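Local coordinates for adhesin (Streptococcus sanguinis SK1 = NCTC 7863, PDB 6VT2), which binds sialylated glycans of the sTa type through two tandem Siglec-like modules, probably helping the streptococcus adhere to host surfaces, at residues A[327-332]-A[380-385]; A[320-325]-A[389-394]. All coordinates share one frame; numbering follows the deposited sequence.

Contact 1: A[327-332]-A[380-385]; sequences YTPNNP and VIYPDD. With CA (calcium ion), chain G.
Tyr327 and Tyr382 meet beside a calcium site in the atypical Rib domain, where the loop that enters the domain passes over the end of strand 378-381. The tight part is the Tyr382 phenol end. Its OH lies 3.3 Å from Tyr327 CB, and Tyr382 CE1 comes within 3.7 Å of Tyr327 CD2. The two rings are nearly parallel, planes at 20°, but slid apart, with centroids at 5.5 Å; the touch is between the phenol end of Tyr382 and CB and CD2 of Tyr327, and the rings barely overlap. Pro329 adds its CD and CG next to the same hydroxyl, while Pro329 CG reaches Val380 CG2 at a looser 4.0 Å. No hydrogen bond joins the two segments. The phenols find partners beyond them: the Tyr382 hydroxyl is satisfied by Asp393, and Tyr327 OH bonds Glu220 of the preceding Siglec-like domain. The Thr328 side is looser and wet: the residue is exposed, its CB is directed away from 380-385, and OG1 hydrogen-bonds a calcium-bound water, OG1 to water 1 at 3.1 Å. On the metal itself, Tyr327 gives its backbone carbonyl, with O at 2.4 Å from the calcium ion.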
loop_
_atom_site.group_PDB
_atom_site.type_symbol
_atom_site.label_atom_id
_atom_site.label_comp_id
_atom_site.label_asym_id
_atom_site.label_seq_id
_atom_site.Cartn_x
_atom_site.Cartn_y
_atom_site.Cartn_z
ATOM N N TYR A 327 2.717 36.876 15.751
ATOM C CA TYR A 327 2.456 37.115 17.160
ATOM C C TYR A 327 1.566 38.323 17.335
ATOM O O TYR A 327 1.790 39.356 16.713
ATOM C CB TYR A 327 3.790 37.403 17.918
ATOM C CG TYR A 327 4.628 36.159 17.956
ATOM C CD1 TYR A 327 4.165 35.010 18.594
ATOM C CD2 TYR A 327 5.864 36.110 17.355
ATOM C CE1 TYR A 327 4.901 33.853 18.598
ATOM C CE2 TYR A 327 6.583 34.963 17.328
ATOM C CZ TYR A 327 6.122 33.834 17.967
ATOM O OH TYR A 327 6.845 32.644 17.964
ATOM N N THR A 328 0.611 38.217 18.254
ATOM C CA THR A 328 -0.220 39.337 18.675
ATOM C C THR A 328 -0.120 39.418 20.187
ATOM O O THR A 328 -0.502 38.444 20.864
ATOM C CB THR A 328 -1.656 39.094 18.254
ATOM O OG1 THR A 328 -1.688 39.044 16.830
ATOM C CG2 THR A 328 -2.536 40.219 18.716
ATOM N N PRO A 329 0.376 40.536 20.730
ATOM C CA PRO A 329 0.417 40.684 22.185
ATOM C C PRO A 329 -0.967 40.629 22.806
ATOM O O PRO A 329 -1.936 41.150 22.254
ATOM C CB PRO A 329 1.082 42.046 22.394
ATOM C CG PRO A 329 1.765 42.323 21.110
ATOM C CD PRO A 329 1.009 41.673 20.032
ATOM N N ASN A 330 -1.011 40.016 23.990
ATOM C CA ASN A 330 -2.125 40.159 24.925
ATOM C C ASN A 330 -1.978 41.438 25.711
ATOM O O ASN A 330 -0.869 41.858 26.042
ATOM C CB ASN A 330 -2.175 38.998 25.890
ATOM C CG ASN A 330 -2.436 37.669 25.166
ATOM O OD1 ASN A 330 -3.125 37.624 24.152
ATOM N ND2 ASN A 330 -1.851 36.638 25.653
ATOM N N ASN A 331 -3.113 42.074 25.956
ATOM C CA ASN A 331 -3.127 43.260 26.767
ATOM C C ASN A 331 -2.979 42.899 28.224
ATOM O O ASN A 331 -3.312 41.796 28.634
ATOM C CB ASN A 331 -4.429 43.991 26.537
ATOM C CG ASN A 331 -4.579 44.422 25.122
ATOM O OD1 ASN A 331 -5.628 44.224 24.480
ATOM N ND2 ASN A 331 -3.547 45.001 24.600
ATOM N N PRO A 332 -2.507 43.824 29.039
ATOM C CA PRO A 332 -2.408 43.552 30.480
ATOM C C PRO A 332 -3.768 43.391 31.135
ATOM O O PRO A 332 -4.783 43.906 30.666
ATOM C CB PRO A 332 -1.678 44.780 31.027
ATOM C CG PRO A 332 -1.856 45.786 30.075
ATOM C CD PRO A 332 -2.011 45.158 28.685
ATOM N N VAL A 380 6.600 46.389 21.577
ATOM C CA VAL A 380 7.001 45.010 21.684
ATOM C C VAL A 380 7.955 44.765 20.525
ATOM O O VAL A 380 7.587 44.938 19.359
ATOM C CB VAL A 380 5.786 44.097 21.588
ATOM C CG1 VAL A 380 6.158 42.667 21.669
ATOM C CG2 VAL A 380 4.758 44.431 22.667
ATOM N N ILE A 381 9.179 44.359 20.841
ATOM C CA ILE A 381 10.202 44.142 19.829
ATOM C C ILE A 381 10.572 42.670 19.800
ATOM O O ILE A 381 11.059 42.109 20.791
ATOM C CB ILE A 381 11.426 45.014 20.114
ATOM C CG1 ILE A 381 11.011 46.510 20.259
ATOM C CG2 ILE A 381 12.434 44.781 19.072
ATOM C CD1 ILE A 381 12.194 47.378 20.646
ATOM N N TYR A 382 10.309 42.049 18.671
ATOM C CA TYR A 382 10.555 40.635 18.499
ATOM C C TYR A 382 11.993 40.435 18.113
ATOM O O TYR A 382 12.660 41.356 17.654
ATOM C CB TYR A 382 9.649 40.091 17.409
ATOM C CG TYR A 382 8.224 40.183 17.793
ATOM C CD1 TYR A 382 7.687 39.254 18.655
ATOM C CD2 TYR A 382 7.425 41.203 17.317
ATOM C CE1 TYR A 382 6.394 39.353 19.081
ATOM C CE2 TYR A 382 6.114 41.283 17.724
ATOM C CZ TYR A 382 5.631 40.401 18.609
ATOM O OH TYR A 382 4.335 40.492 19.053
ATOM N N PRO A 383 12.523 39.251 18.355
ATOM C CA PRO A 383 13.975 39.070 18.263
ATOM C C PRO A 383 14.537 39.081 16.840
ATOM O O PRO A 383 15.754 39.053 16.687
ATOM C CB PRO A 383 14.195 37.735 18.982
ATOM C CG PRO A 383 12.929 37.108 19.081
ATOM C CD PRO A 383 11.884 38.186 19.114
ATOM N N ASP A 384 13.697 39.129 15.816
ATOM C CA ASP A 384 14.148 39.282 14.452
ATOM C C ASP A 384 14.155 40.750 14.040
ATOM O O ASP A 384 14.438 41.070 12.887
ATOM C CB ASP A 384 13.290 38.487 13.468
ATOM C CG ASP A 384 11.831 38.865 13.473
ATOM O OD1 ASP A 384 11.329 39.324 14.509
ATOM O OD2 ASP A 384 11.153 38.674 12.463
ATOM N N ASP A 385 13.841 41.664 14.962
ATOM C CA ASP A 385 13.827 43.067 14.608
ATOM C C ASP A 385 15.200 43.518 14.146
ATOM O O ASP A 385 16.186 43.286 14.823
ATOM C CB ASP A 385 13.384 43.893 15.816
ATOM C CG ASP A 385 13.263 45.368 15.537
ATOM O OD1 ASP A 385 12.291 45.777 14.894
ATOM O OD2 ASP A 385 14.148 46.111 15.984
HETATM CA CA CA G . 1.936 41.397 15.405
HETATM O O HOH W 1 -0.027 40.162 14.488
HETATM O O HOH W 2 1.405 42.677 13.429
HETATM O O HOH W 3 -0.117 42.026 16.357
#

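Contact 2: A[320-325]-A[389-394]; sequences FANQTD and SRSRDT. With CA (calcium ion), chain G.
Thr324 and Asp393 share a calcium ion at the junction of a Siglec-like domain and the Rib domain that follows. Thr324 chelates through its backbone O at 2.4 Å from the ion and its hydroxyl OG1 at 2.6 Å from it. Asp393 is bidentate, OD1 and OD2 both binding. Tyr327 O and three waters complete eight ligands, so the loop after strand 314-321 and the Rib strand are joined through the metal.

Around this shell, Thr324 OG1 donates a hydrogen bond to Arg392 O at 2.7 Å, approaching well above the carbonyl plane, 58° out of it. With OG1 anti to the backbone N (chi1 -174°), the hydroxyl can serve metal and carbonyl together. Asp393 OD2 also accepts a hydrogen bond from Tyr382 OH, a second-shell phenol that helps hold the carboxylate.

One step further out, Ser391 OG accepts the Thr324 amide, N to OG 3.1 Å with an angle of 149° at the hydrogen, and also pairs with Asp384. Beyond it, Ser389 OG donates to Asn322 OD1 at 2.7 Å, in the amide plane and on a lone pair. Water 4 bridges the same two side chains, taking a hydrogen bond from Asn322 ND2 and giving one to Ser389 OG. Within 389-394, Arg390 NH2 lies 3.6 Å above the centre of the Arg392 guanidinium, whose NH2 is salt-bridged to Asp385.

Segment 320-325 runs off the end of strand 314-321, whose Phe320 touches the bound sialic acid, and 389-394 leads into edge strand 392-395, hydrogen-bonded alongside strand 378-381.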
loop_
_atom_site.group_PDB
_atom_site.type_symbol
_atom_site.label_atom_id
_atom_site.label_comp_id
_atom_site.label_asym_id
_atom_site.label_seq_id
_atom_site.Cartn_x
_atom_site.Cartn_y
_atom_site.Cartn_z
ATOM N N PHE A 320 9.929 35.253 3.241
ATOM C CA PHE A 320 10.323 35.598 4.601
ATOM C C PHE A 320 9.220 36.416 5.245
ATOM O O PHE A 320 8.589 37.265 4.609
ATOM C CB PHE A 320 11.622 36.409 4.641
ATOM C CG PHE A 320 12.731 35.916 3.766
ATOM C CD1 PHE A 320 12.831 34.599 3.323
ATOM C CD2 PHE A 320 13.712 36.782 3.421
ATOM C CE1 PHE A 320 13.873 34.212 2.475
ATOM C CE2 PHE A 320 14.752 36.403 2.605
ATOM C CZ PHE A 320 14.811 35.118 2.126
ATOM N N ALA A 321 9.009 36.184 6.503
ATOM C CA ALA A 321 8.081 36.988 7.284
ATOM C C ALA A 321 8.718 37.430 8.581
ATOM O O ALA A 321 9.507 36.728 9.187
ATOM C CB ALA A 321 6.827 36.211 7.566
ATOM N N ASN A 322 8.293 38.591 9.035
ATOM C CA ASN A 322 8.713 39.061 10.335
ATOM C C ASN A 322 7.932 38.324 11.390
ATOM O O ASN A 322 6.748 38.021 11.206
ATOM C CB ASN A 322 8.442 40.544 10.481
ATOM C CG ASN A 322 9.243 41.373 9.566
ATOM O OD1 ASN A 322 10.459 41.218 9.452
ATOM N ND2 ASN A 322 8.590 42.262 8.881
ATOM N N GLN A 323 8.544 38.153 12.542
ATOM C CA GLN A 323 7.833 37.509 13.642
ATOM C C GLN A 323 6.569 38.231 14.052
ATOM O O GLN A 323 5.611 37.574 14.497
ATOM C CB GLN A 323 8.758 37.354 14.847
ATOM C CG GLN A 323 9.734 36.230 14.602
ATOM C CD GLN A 323 10.631 35.976 15.763
ATOM O OE1 GLN A 323 10.238 36.218 16.951
ATOM N NE2 GLN A 323 11.853 35.542 15.483
ATOM N N THR A 324 6.549 39.535 13.930
ATOM C CA THR A 324 5.343 40.228 14.309
ATOM C C THR A 324 4.171 39.764 13.478
ATOM O O THR A 324 3.038 39.899 13.924
ATOM C CB THR A 324 5.541 41.737 14.246
ATOM O OG1 THR A 324 4.335 42.314 14.764
ATOM C CG2 THR A 324 5.768 42.239 12.851
ATOM N N ASP A 325 4.410 39.174 12.305
ATOM C CA ASP A 325 3.309 38.704 11.503
ATOM C C ASP A 325 2.627 37.488 12.116
ATOM O O ASP A 325 1.475 37.202 11.766
ATOM C CB ASP A 325 3.807 38.371 10.100
ATOM C CG ASP A 325 4.207 39.538 9.308
ATOM O OD1 ASP A 325 4.116 40.671 9.790
ATOM O OD2 ASP A 325 4.693 39.309 8.162
ATOM N N SER A 389 14.292 45.556 8.663
ATOM C CA SER A 389 13.087 44.710 8.685
ATOM C C SER A 389 12.582 44.721 10.127
ATOM O O SER A 389 12.858 43.865 10.987
ATOM C CB SER A 389 13.406 43.302 8.189
ATOM O OG SER A 389 12.212 42.617 7.881
ATOM N N ARG A 390 11.891 45.795 10.470
ATOM C CA ARG A 390 11.452 45.977 11.839
ATOM C C ARG A 390 10.362 44.971 12.148
ATOM O O ARG A 390 9.533 44.646 11.297
ATOM C CB ARG A 390 10.940 47.402 12.034
ATOM C CG ARG A 390 12.076 48.403 12.151
ATOM C CD ARG A 390 11.520 49.814 11.835
ATOM N NE ARG A 390 10.515 50.258 12.793
ATOM C CZ ARG A 390 10.803 50.851 13.946
ATOM N NH1 ARG A 390 9.826 51.230 14.740
ATOM N NH2 ARG A 390 12.065 51.000 14.327
ATOM N N SER A 391 10.392 44.427 13.345
ATOM C CA SER A 391 9.480 43.382 13.750
ATOM C C SER A 391 8.992 43.732 15.139
ATOM O O SER A 391 9.639 43.394 16.140
ATOM C CB SER A 391 10.185 42.038 13.721
ATOM O OG SER A 391 9.267 41.008 13.966
ATOM N N ARG A 392 7.821 44.360 15.174
ATOM C CA ARG A 392 7.376 45.028 16.391
ATOM C C ARG A 392 5.864 45.010 16.446
ATOM O O ARG A 392 5.184 44.796 15.430
ATOM C CB ARG A 392 7.880 46.475 16.438
ATOM C CG ARG A 392 9.360 46.579 16.463
ATOM C CD ARG A 392 9.820 48.062 16.575
ATOM N NE ARG A 392 11.243 48.028 16.499
ATOM C CZ ARG A 392 12.070 48.828 17.137
ATOM N NH1 ARG A 392 11.579 49.815 17.901
ATOM N NH2 ARG A 392 13.354 48.636 17.031
ATOM N N ASP A 393 5.341 45.254 17.655
ATOM C CA ASP A 393 3.930 45.499 17.866
ATOM C C ASP A 393 3.874 46.654 18.840
ATOM O O ASP A 393 4.861 46.959 19.510
ATOM C CB ASP A 393 3.187 44.289 18.395
ATOM C CG ASP A 393 2.805 43.290 17.309
ATOM O OD1 ASP A 393 2.313 43.734 16.269
ATOM O OD2 ASP A 393 2.921 42.083 17.513
ATOM N N THR A 394 2.733 47.319 18.879
ATOM C CA THR A 394 2.494 48.400 19.823
ATOM C C THR A 394 1.273 48.048 20.645
ATOM O O THR A 394 0.243 47.632 20.098
ATOM C CB THR A 394 2.272 49.715 19.106
ATOM O OG1 THR A 394 3.440 50.072 18.371
ATOM C CG2 THR A 394 1.968 50.832 20.193
HETATM CA CA CA G . 1.936 41.397 15.405
HETATM O O HOH W 4 9.576 44.214 6.806
HETATM O O HOH W 1 -0.027 40.162 14.488
HETATM O O HOH W 2 1.405 42.677 13.429
HETATM O O HOH W 3 -0.117 42.026 16.357
#

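In the fold
Followed from the N terminus, the chain leaves the second Siglec-like domain by strand 314-321 and passes through 320-325 and then 327-332 as it enters the last Rib domain. Strand 336-338, helix 346-360 and strand 369-372 follow, and the end of strand 378-381 with the turn after it, 380-385, comes back to the entry loop, closing contact 1. A short connection then leads to 389-394, which closes contact 2 as the wider loop, with contact 1 held within it. Contact 1 ties the entry loop to the middle strand of the three-stranded sheet; contact 2 ties the end of strand 314-321 and the loop after it to the edge strand. The shared calcium ion and Asp384, bonded to both Gln323 and Ser391, couple the two.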